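Local coordinates for protein succinate-semialdehyde dehydrogenase (Synechococcus sp., PDB 4ITA) that probably oxidises succinic semialdehyde to succinate with NADP+ as cofactor, as an enzyme of the aldehyde dehydrogenase family, at residues D235-F240 and I265-F270; L389-W394 and L408-V413; W394-A399 and F414-V419. All coordinates share one frame; numbering follows the deposited sequence.

Contact 1: D235-F240 and I265-F270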
loop_
_atom_site.group_PDB
_atom_site.type_symbol
_atom_site.label_atom_id
_atom_site.label_comp_id
_atom_site.label_asym_id
_atom_site.label_seq_id
_atom_site.Cartn_x
_atom_site.Cartn_y
_atom_site.Cartn_z
ATOM N N ASP A 235 -20.788 9.300 4.692
ATOM C CA ASP A 235 -20.610 9.049 6.110
ATOM C C ASP A 235 -21.925 9.140 6.869
ATOM O O ASP A 235 -22.704 10.068 6.654
ATOM C CB ASP A 235 -19.630 10.053 6.713
ATOM C CG ASP A 235 -18.200 9.886 6.215
ATOM O OD1 ASP A 235 -17.923 9.068 5.307
ATOM O OD2 ASP A 235 -17.341 10.604 6.767
ATOM N N PRO A 236 -22.160 8.199 7.790
ATOM C CA PRO A 236 -23.339 8.275 8.653
ATOM C C PRO A 236 -23.119 9.245 9.814
ATOM O O PRO A 236 -21.991 9.467 10.267
ATOM C CB PRO A 236 -23.463 6.846 9.173
ATOM C CG PRO A 236 -22.049 6.369 9.233
ATOM C CD PRO A 236 -21.373 6.977 8.042
ATOM N N PHE A 237 -24.219 9.844 10.260
ATOM C CA PHE A 237 -24.244 10.701 11.434
ATOM C C PHE A 237 -25.397 10.139 12.261
ATOM O O PHE A 237 -26.576 10.370 11.955
ATOM C CB PHE A 237 -24.498 12.150 10.999
ATOM C CG PHE A 237 -24.273 13.186 12.080
ATOM C CD1 PHE A 237 -25.301 13.549 12.941
ATOM C CD2 PHE A 237 -23.054 13.839 12.193
ATOM C CE1 PHE A 237 -25.100 14.526 13.905
ATOM C CE2 PHE A 237 -22.845 14.807 13.164
ATOM C CZ PHE A 237 -23.876 15.153 14.022
ATOM N N VAL A 238 -25.051 9.343 13.265
ATOM C CA VAL A 238 -26.020 8.561 14.018
ATOM C C VAL A 238 -26.335 9.264 15.322
ATOM O O VAL A 238 -25.428 9.634 16.062
ATOM C CB VAL A 238 -25.473 7.149 14.310
ATOM C CG1 VAL A 238 -26.549 6.309 14.964
ATOM C CG2 VAL A 238 -24.992 6.464 13.024
ATOM N N VAL A 239 -27.623 9.467 15.597
ATOM C CA VAL A 239 -28.031 10.179 16.802
ATOM C C VAL A 239 -28.951 9.320 17.653
ATOM O O VAL A 239 -30.035 8.940 17.217
ATOM C CB VAL A 239 -28.720 11.516 16.466
ATOM C CG1 VAL A 239 -29.031 12.290 17.745
ATOM C CG2 VAL A 239 -27.836 12.352 15.548
ATOM N N PHE A 240 -28.509 9.016 18.868
ATOM C CA PHE A 240 -29.244 8.111 19.750
ATOM C C PHE A 240 -29.873 8.844 20.948
ATOM O O PHE A 240 -29.585 10.021 21.174
ATOM C CB PHE A 240 -28.356 6.909 20.126
ATOM C CG PHE A 240 -28.672 5.677 19.328
ATOM C CD1 PHE A 240 -28.871 5.769 17.955
ATOM C CD2 PHE A 240 -28.796 4.439 19.937
ATOM C CE1 PHE A 240 -29.180 4.653 17.209
ATOM C CE2 PHE A 240 -29.109 3.314 19.187
ATOM C CZ PHE A 240 -29.304 3.420 17.824
ATOM N N ILE A 265 -15.837 13.850 4.024
ATOM C CA ILE A 265 -16.265 13.489 5.377
ATOM C C ILE A 265 -17.418 14.364 5.862
ATOM O O ILE A 265 -17.623 14.521 7.069
ATOM C CB ILE A 265 -15.104 13.544 6.413
ATOM C CG1 ILE A 265 -14.353 14.877 6.319
ATOM C CG2 ILE A 265 -14.149 12.362 6.231
ATOM C CD1 ILE A 265 -13.313 15.102 7.421
ATOM N N ALA A 266 -18.177 14.923 4.928
ATOM C CA ALA A 266 -19.448 15.526 5.285
ATOM C C ALA A 266 -20.322 14.465 5.946
ATOM O O ALA A 266 -20.238 13.271 5.617
ATOM C CB ALA A 266 -20.144 16.066 4.057
ATOM N N ALA A 267 -21.170 14.897 6.874
ATOM C CA ALA A 267 -22.267 14.055 7.339
ATOM C C ALA A 267 -23.287 13.982 6.203
ATOM O O ALA A 267 -23.924 14.984 5.885
ATOM C CB ALA A 267 -22.901 14.658 8.577
ATOM N N LYS A 268 -23.435 12.816 5.582
ATOM C CA LYS A 268 -24.317 12.693 4.422
ATOM C C LYS A 268 -25.633 11.960 4.705
ATOM O O LYS A 268 -26.663 12.278 4.112
ATOM C CB LYS A 268 -23.572 12.070 3.231
ATOM C CG LYS A 268 -22.311 12.839 2.838
ATOM C CD LYS A 268 -21.930 12.648 1.370
ATOM C CE LYS A 268 -20.731 13.531 0.984
ATOM N NZ LYS A 268 -19.397 12.904 1.275
ATOM N N ARG A 269 -25.591 10.987 5.610
ATOM C CA ARG A 269 -26.772 10.204 5.971
ATOM C C ARG A 269 -26.997 10.299 7.471
ATOM O O ARG A 269 -26.200 9.795 8.263
ATOM C CB ARG A 269 -26.599 8.739 5.531
ATOM C CG ARG A 269 -26.519 8.562 4.000
ATOM C CD ARG A 269 -26.243 7.102 3.575
ATOM N NE ARG A 269 -25.042 6.641 4.252
ATOM C CZ ARG A 269 -24.948 5.567 5.028
ATOM N NH1 ARG A 269 -25.964 4.713 5.156
ATOM N NH2 ARG A 269 -23.801 5.329 5.652
ATOM N N PHE A 270 -28.081 10.972 7.848
ATOM C CA PHE A 270 -28.453 11.141 9.241
ATOM C C PHE A 270 -29.340 9.983 9.647
ATOM O O PHE A 270 -30.383 9.750 9.032
ATOM C CB PHE A 270 -29.170 12.480 9.434
ATOM C CG PHE A 270 -28.256 13.664 9.294
ATOM C CD1 PHE A 270 -27.846 14.100 8.044
ATOM C CD2 PHE A 270 -27.776 14.311 10.416
ATOM C CE1 PHE A 270 -26.980 15.178 7.921
ATOM C CE2 PHE A 270 -26.915 15.392 10.303
ATOM C CZ PHE A 270 -26.515 15.822 9.049
HETATM O O HOH W 1 -19.243 11.588 3.750
HETATM O O HOH W 2 -18.262 12.226 8.602
#
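D235 O receives two successive backbone amides of the neighbouring strand: K268 N at 3.0 Å, and R269 N at 3.2 Å with a straight N-H...O angle of 167°. One step on, F237 N bonds to R269 O at 2.8 Å, and P236 adds a CA-H...O contact to that same oxygen. This is parallel pairing, with P236 opposite R269 and F237 opposite F270.

On the face carrying F237 and F270 the two side chains lie side by side and point the same way. F237 has CG anti to its backbone N (chi1 -168°), and its CD1 comes within 3.6 Å of F270 CE2. The ring planes are inclined at 46°, while F237 CB sits over the F270 face toward its rim in a CH-pi contact. A267 CB closes in on F237 CD2. On the other face the P236 ring meets the guanidinium of R269, with P236 CD 3.8 Å from R269 NH2.

Beside this pairing D235 OD2 lies against I265 CA, and water 2 gives its protons to D235 OD2, at 2.6 Å, and to I265 O. Water 1 accepts from D235 N and K268 NZ and donates to A266 O.

A second shell fixes the polar ends. G390 N bonds D235 OD1, E361 forms a salt bridge with K268 NZ, and the carbonyls of L381 and A382 hold R269. Helix 245-257, the connection of this beta-alpha-beta unit, packs on A267 and K268, and helix 274-289 on F270.

The buried carboxylate is thus matched by water and a backbone N-H. K268 NZ, 5.8 Å from D235 OD1, may slightly favour the ionised form of D235 without pairing with it directly, although E361 offsets its charge.

Contact 2: L389-W394 and L408-V413. With EDO (1,2-ethanediol), chain Q.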
loop_
_atom_site.group_PDB
_atom_site.type_symbol
_atom_site.label_atom_id
_atom_site.label_comp_id
_atom_site.label_asym_id
_atom_site.label_seq_id
_atom_site.Cartn_x
_atom_site.Cartn_y
_atom_site.Cartn_z
ATOM N N LEU A 389 -15.531 5.769 4.769
ATOM C CA LEU A 389 -14.538 6.777 5.100
ATOM C C LEU A 389 -14.630 7.173 6.571
ATOM O O LEU A 389 -13.840 6.710 7.391
ATOM C CB LEU A 389 -14.666 7.980 4.166
ATOM C CG LEU A 389 -13.545 9.008 4.287
ATOM C CD1 LEU A 389 -12.145 8.371 4.199
ATOM C CD2 LEU A 389 -13.722 10.057 3.220
ATOM N N GLY A 390 -15.598 8.017 6.915
ATOM C CA GLY A 390 -15.798 8.398 8.304
ATOM C C GLY A 390 -17.170 8.010 8.838
ATOM O O GLY A 390 -18.043 7.555 8.097
ATOM N N ALA A 391 -17.349 8.175 10.141
ATOM C CA ALA A 391 -18.631 7.903 10.779
ATOM C C ALA A 391 -18.691 8.689 12.072
ATOM O O ALA A 391 -17.695 8.769 12.799
ATOM C CB ALA A 391 -18.789 6.411 11.054
ATOM N N SER A 392 -19.856 9.272 12.356
ATOM C CA SER A 392 -20.067 10.006 13.599
ATOM C C SER A 392 -21.281 9.436 14.324
ATOM O O SER A 392 -22.309 9.174 13.694
ATOM C CB SER A 392 -20.287 11.484 13.272
ATOM O OG SER A 392 -20.573 12.256 14.425
ATOM N N ALA A 393 -21.164 9.235 15.636
ATOM C CA ALA A 393 -22.272 8.708 16.435
ATOM C C ALA A 393 -22.396 9.456 17.752
ATOM O O ALA A 393 -21.393 9.796 18.384
ATOM C CB ALA A 393 -22.111 7.207 16.673
ATOM N N TRP A 394 -23.642 9.711 18.141
ATOM C CA TRP A 394 -23.961 10.569 19.278
ATOM C C TRP A 394 -24.743 9.782 20.316
ATOM O O TRP A 394 -25.871 9.357 20.074
ATOM C CB TRP A 394 -24.720 11.811 18.808
ATOM C CG TRP A 394 -23.855 12.640 17.920
ATOM C CD1 TRP A 394 -23.436 12.324 16.657
ATOM C CD2 TRP A 394 -23.251 13.894 18.243
ATOM N NE1 TRP A 394 -22.613 13.309 16.177
ATOM C CE2 TRP A 394 -22.486 14.288 17.124
ATOM C CE3 TRP A 394 -23.292 14.728 19.365
ATOM C CZ2 TRP A 394 -21.766 15.486 17.097
ATOM C CZ3 TRP A 394 -22.573 15.912 19.337
ATOM C CH2 TRP A 394 -21.825 16.283 18.210
ATOM N N LEU A 408 -18.831 0.154 13.421
ATOM C CA LEU A 408 -18.997 1.000 12.241
ATOM C C LEU A 408 -17.830 0.751 11.288
ATOM O O LEU A 408 -16.663 0.834 11.684
ATOM C CB LEU A 408 -19.097 2.477 12.628
ATOM C CG LEU A 408 -20.392 2.834 13.362
ATOM C CD1 LEU A 408 -20.313 4.210 14.018
ATOM C CD2 LEU A 408 -21.577 2.749 12.413
ATOM N N ASP A 409 -18.162 0.420 10.042
ATOM C CA ASP A 409 -17.173 0.035 9.040
ATOM C C ASP A 409 -16.624 1.268 8.336
ATOM O O ASP A 409 -17.051 1.616 7.229
ATOM C CB ASP A 409 -17.791 -0.919 8.006
ATOM C CG ASP A 409 -17.968 -2.337 8.529
ATOM O OD1 ASP A 409 -17.304 -2.710 9.515
ATOM O OD2 ASP A 409 -18.766 -3.088 7.923
ATOM N N ALA A 410 -15.675 1.924 8.986
ATOM C CA ALA A 410 -15.137 3.177 8.486
ATOM C C ALA A 410 -13.693 3.311 8.930
ATOM O O ALA A 410 -13.272 2.664 9.892
ATOM C CB ALA A 410 -15.960 4.347 9.016
ATOM N N GLY A 411 -12.941 4.166 8.246
ATOM C CA GLY A 411 -11.583 4.466 8.666
ATOM C C GLY A 411 -11.490 5.372 9.886
ATOM O O GLY A 411 -10.443 5.460 10.520
ATOM N N ALA A 412 -12.586 6.047 10.226
ATOM C CA ALA A 412 -12.593 6.923 11.391
ATOM C C ALA A 412 -13.962 6.916 12.036
ATOM O O ALA A 412 -14.976 6.998 11.340
ATOM C CB ALA A 412 -12.208 8.332 10.999
ATOM N N VAL A 413 -13.989 6.803 13.362
ATOM C CA VAL A 413 -15.232 6.887 14.114
ATOM C C VAL A 413 -15.099 7.963 15.180
ATOM O O VAL A 413 -14.212 7.897 16.046
ATOM C CB VAL A 413 -15.611 5.550 14.772
ATOM C CG1 VAL A 413 -16.898 5.701 15.577
ATOM C CG2 VAL A 413 -15.771 4.456 13.729
HETATM C C1 EDO Q . -8.049 6.601 9.250
HETATM O O1 EDO Q . -8.987 7.667 9.275
HETATM C C2 EDO Q . -7.331 6.381 10.566
HETATM O O2 EDO Q . -6.090 5.678 10.552
#
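A391 CB gathers the apolar contacts, meeting L408 CD1 at 4.0 Å and A410 CB at 4.1 Å, with V413 CG2 at the limit of touching. L408 CD1 also reaches A393 CB, at 4.4 Å. One leucine methyl therefore touches two alanines that lie on the same side of strand 390-394.

The backbone bonds across the contact are bent. L389 O accepts from G411 N at 2.8 Å and from A412 N at 3.2 Å, but with N-H...O angles of 122° and 129° both are weak. Beyond them the pairing is carried in part by CA-H...O contacts: G390 CA lies 3.4 Å from A412 O, and V413 CA approaches A391 O at an equal 3.4 Å.

Within segment 389-394, the indole N-H of W394 is used locally. W394 NE1 donates to S392 OG at 2.9 Å, with the hydroxyl oxygen tilted 30° out of the ring plane, and S392 OG is also hydrogen-bonded to G417 O.

Other molecules meet both segments. L389 touches the bound NADPH, and a 1,2-ethanediol, probably from the crystallisation liquor, lies beside G411 O and A412 CB. From the second subunit, K451 NZ bonds L408 O and N449 ND2 bonds A410 O.

Strand 390-394, helix 398-407 and strand 412-415 form a beta-alpha-beta crossover. A412 and V413 pair in parallel with a strand of the second subunit, so the sheet continues through the dimer interface, as in other aldehyde dehydrogenases.

Contact 3: W394-A399 and F414-V419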
loop_
_atom_site.group_PDB
_atom_site.type_symbol
_atom_site.label_atom_id
_atom_site.label_comp_id
_atom_site.label_asym_id
_atom_site.label_seq_id
_atom_site.Cartn_x
_atom_site.Cartn_y
_atom_site.Cartn_z
ATOM N N TRP A 394 -23.642 9.711 18.141
ATOM C CA TRP A 394 -23.961 10.569 19.278
ATOM C C TRP A 394 -24.743 9.782 20.316
ATOM O O TRP A 394 -25.871 9.357 20.074
ATOM C CB TRP A 394 -24.720 11.811 18.808
ATOM C CG TRP A 394 -23.855 12.640 17.920
ATOM C CD1 TRP A 394 -23.436 12.324 16.657
ATOM C CD2 TRP A 394 -23.251 13.894 18.243
ATOM N NE1 TRP A 394 -22.613 13.309 16.177
ATOM C CE2 TRP A 394 -22.486 14.288 17.124
ATOM C CE3 TRP A 394 -23.292 14.728 19.365
ATOM C CZ2 TRP A 394 -21.766 15.486 17.097
ATOM C CZ3 TRP A 394 -22.573 15.912 19.337
ATOM C CH2 TRP A 394 -21.825 16.283 18.210
ATOM N N THR A 395 -24.105 9.568 21.458
ATOM C CA THR A 395 -24.676 8.788 22.542
ATOM C C THR A 395 -23.784 8.962 23.747
ATOM O O THR A 395 -22.572 9.139 23.616
ATOM C CB THR A 395 -24.769 7.285 22.194
ATOM O OG1 THR A 395 -25.074 6.549 23.386
ATOM C CG2 THR A 395 -23.452 6.773 21.613
ATOM N N ASN A 396 -24.388 8.915 24.928
ATOM C CA ASN A 396 -23.630 8.998 26.162
ATOM C C ASN A 396 -23.709 7.722 26.983
ATOM O O ASN A 396 -23.358 7.706 28.165
ATOM C CB ASN A 396 -24.049 10.231 26.950
ATOM C CG ASN A 396 -23.564 11.497 26.293
ATOM O OD1 ASN A 396 -22.364 11.765 26.271
ATOM N ND2 ASN A 396 -24.479 12.258 25.707
ATOM N N ASP A 397 -24.157 6.653 26.336
ATOM C CA ASP A 397 -24.140 5.319 26.925
ATOM C C ASP A 397 -22.822 4.647 26.554
ATOM O O ASP A 397 -22.553 4.431 25.377
ATOM C CB ASP A 397 -25.310 4.487 26.399
ATOM C CG ASP A 397 -25.361 3.105 27.017
ATOM O OD1 ASP A 397 -25.828 2.996 28.170
ATOM O OD2 ASP A 397 -24.931 2.128 26.370
ATOM N N PRO A 398 -21.991 4.306 27.553
ATOM C CA PRO A 398 -20.670 3.744 27.241
ATOM C C PRO A 398 -20.729 2.470 26.399
ATOM O O PRO A 398 -19.895 2.298 25.507
ATOM C CB PRO A 398 -20.074 3.459 28.626
ATOM C CG PRO A 398 -20.789 4.419 29.535
ATOM C CD PRO A 398 -22.188 4.487 29.002
ATOM N N ALA A 399 -21.703 1.602 26.656
ATOM C CA ALA A 399 -21.818 0.360 25.897
ATOM C C ALA A 399 -22.153 0.626 24.427
ATOM O O ALA A 399 -21.601 -0.018 23.530
ATOM C CB ALA A 399 -22.845 -0.558 26.527
ATOM N N PHE A 414 -15.981 8.956 15.100
ATOM C CA PHE A 414 -16.030 10.040 16.076
ATOM C C PHE A 414 -17.282 9.910 16.926
ATOM O O PHE A 414 -18.387 9.768 16.399
ATOM C CB PHE A 414 -16.013 11.406 15.379
ATOM C CG PHE A 414 -14.636 11.876 14.981
ATOM C CD1 PHE A 414 -13.820 11.102 14.159
ATOM C CD2 PHE A 414 -14.159 13.106 15.425
ATOM C CE1 PHE A 414 -12.557 11.546 13.785
ATOM C CE2 PHE A 414 -12.900 13.555 15.056
ATOM C CZ PHE A 414 -12.092 12.776 14.244
ATOM N N ILE A 415 -17.104 9.933 18.241
ATOM C CA ILE A 415 -18.216 9.852 19.178
ATOM C C ILE A 415 -18.464 11.232 19.797
ATOM O O ILE A 415 -17.568 11.817 20.412
ATOM C CB ILE A 415 -17.955 8.811 20.286
ATOM C CG1 ILE A 415 -17.690 7.420 19.690
ATOM C CG2 ILE A 415 -19.109 8.779 21.286
ATOM C CD1 ILE A 415 -18.859 6.835 18.910
ATOM N N ASN A 416 -19.682 11.746 19.613
ATOM C CA ASN A 416 -20.093 13.052 20.134
ATOM C C ASN A 416 -19.282 14.208 19.554
ATOM O O ASN A 416 -19.032 15.216 20.225
ATOM C CB ASN A 416 -20.088 13.072 21.674
ATOM C CG ASN A 416 -21.093 12.106 22.273
ATOM O OD1 ASN A 416 -22.134 11.824 21.672
ATOM N ND2 ASN A 416 -20.784 11.586 23.452
ATOM N N GLY A 417 -18.869 14.046 18.302
ATOM C CA GLY A 417 -18.268 15.123 17.541
ATOM C C GLY A 417 -18.347 14.800 16.066
ATOM O O GLY A 417 -18.553 13.643 15.701
ATOM N N MET A 418 -18.185 15.808 15.216
ATOM C CA MET A 418 -18.115 15.569 13.781
ATOM C C MET A 418 -16.738 15.063 13.384
ATOM O O MET A 418 -15.726 15.428 13.984
ATOM C CB MET A 418 -18.465 16.828 12.969
ATOM C CG MET A 418 -17.622 18.079 13.256
ATOM S SD MET A 418 -18.040 19.527 12.198
ATOM C CE MET A 418 -17.119 19.066 10.748
ATOM N N VAL A 419 -16.701 14.218 12.364
ATOM C CA VAL A 419 -15.433 13.755 11.824
ATOM C C VAL A 419 -14.658 14.952 11.283
ATOM O O VAL A 419 -15.219 15.804 10.586
ATOM C CB VAL A 419 -15.663 12.710 10.708
ATOM C CG1 VAL A 419 -14.346 12.241 10.113
ATOM C CG2 VAL A 419 -16.439 11.520 11.246
HETATM O O HOH W 3 -23.953 13.692 22.783
#
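W394 and N416 bring their CA atoms to 4.7 Å, where the chain directions of 394-396 and 415-418 differ by 146° and N416 takes up a left-handed backbone conformation. The N416 amide grips the backbone of T395 at both ends: T395 N donates to N416 OD1 at 3.0 Å, and N416 ND2 donates to T395 O at 3.0 Å, from 45° above that carbonyl plane. Water 3 adds a weak bond to N416 OD1.

The contact lies where strands 390-394 and 412-415 of the beta-alpha-beta unit end. An ST turn, D397 N to T395 OG1 at 3.1 Å, leads into helix 398-407, whose N-cap D397 accepts from E400 N; T395 OG1 is also bonded to E400.

Over one face of the indole, N416 CA stands 3.7 Å from the centroid of the W394 six-membered ring, 12° off its normal, a CH-pi contact. G417 N follows over that face, 3.5 Å from W394 CZ2. I415 packs on Q401 and I405 of helix 398-407, and F414 stacks on W454 of the second subunit.

Overall arrangement
The three contacts follow one sheet from within its body to the subunit interface. Contacts 1 and 2 have centres about 9 Å apart and meet through neighbouring strands 235-239 and 390-394, where V238 O and W394 N probably hydrogen-bond at 2.7 Å. Contacts 2 and 3, about 10 Å apart, share W394, and their segments alternate along the chain; A393 O and N416 N, 2.9 Å apart, probably bond. Both touch the second subunit, whereas contact 1 does not. Relative to NADPH, the side chain of L389 in contact 2 is about 4 Å away, that of K268 in contact 1 about 5 Å, and that of M418 in contact 3 about 12 Å.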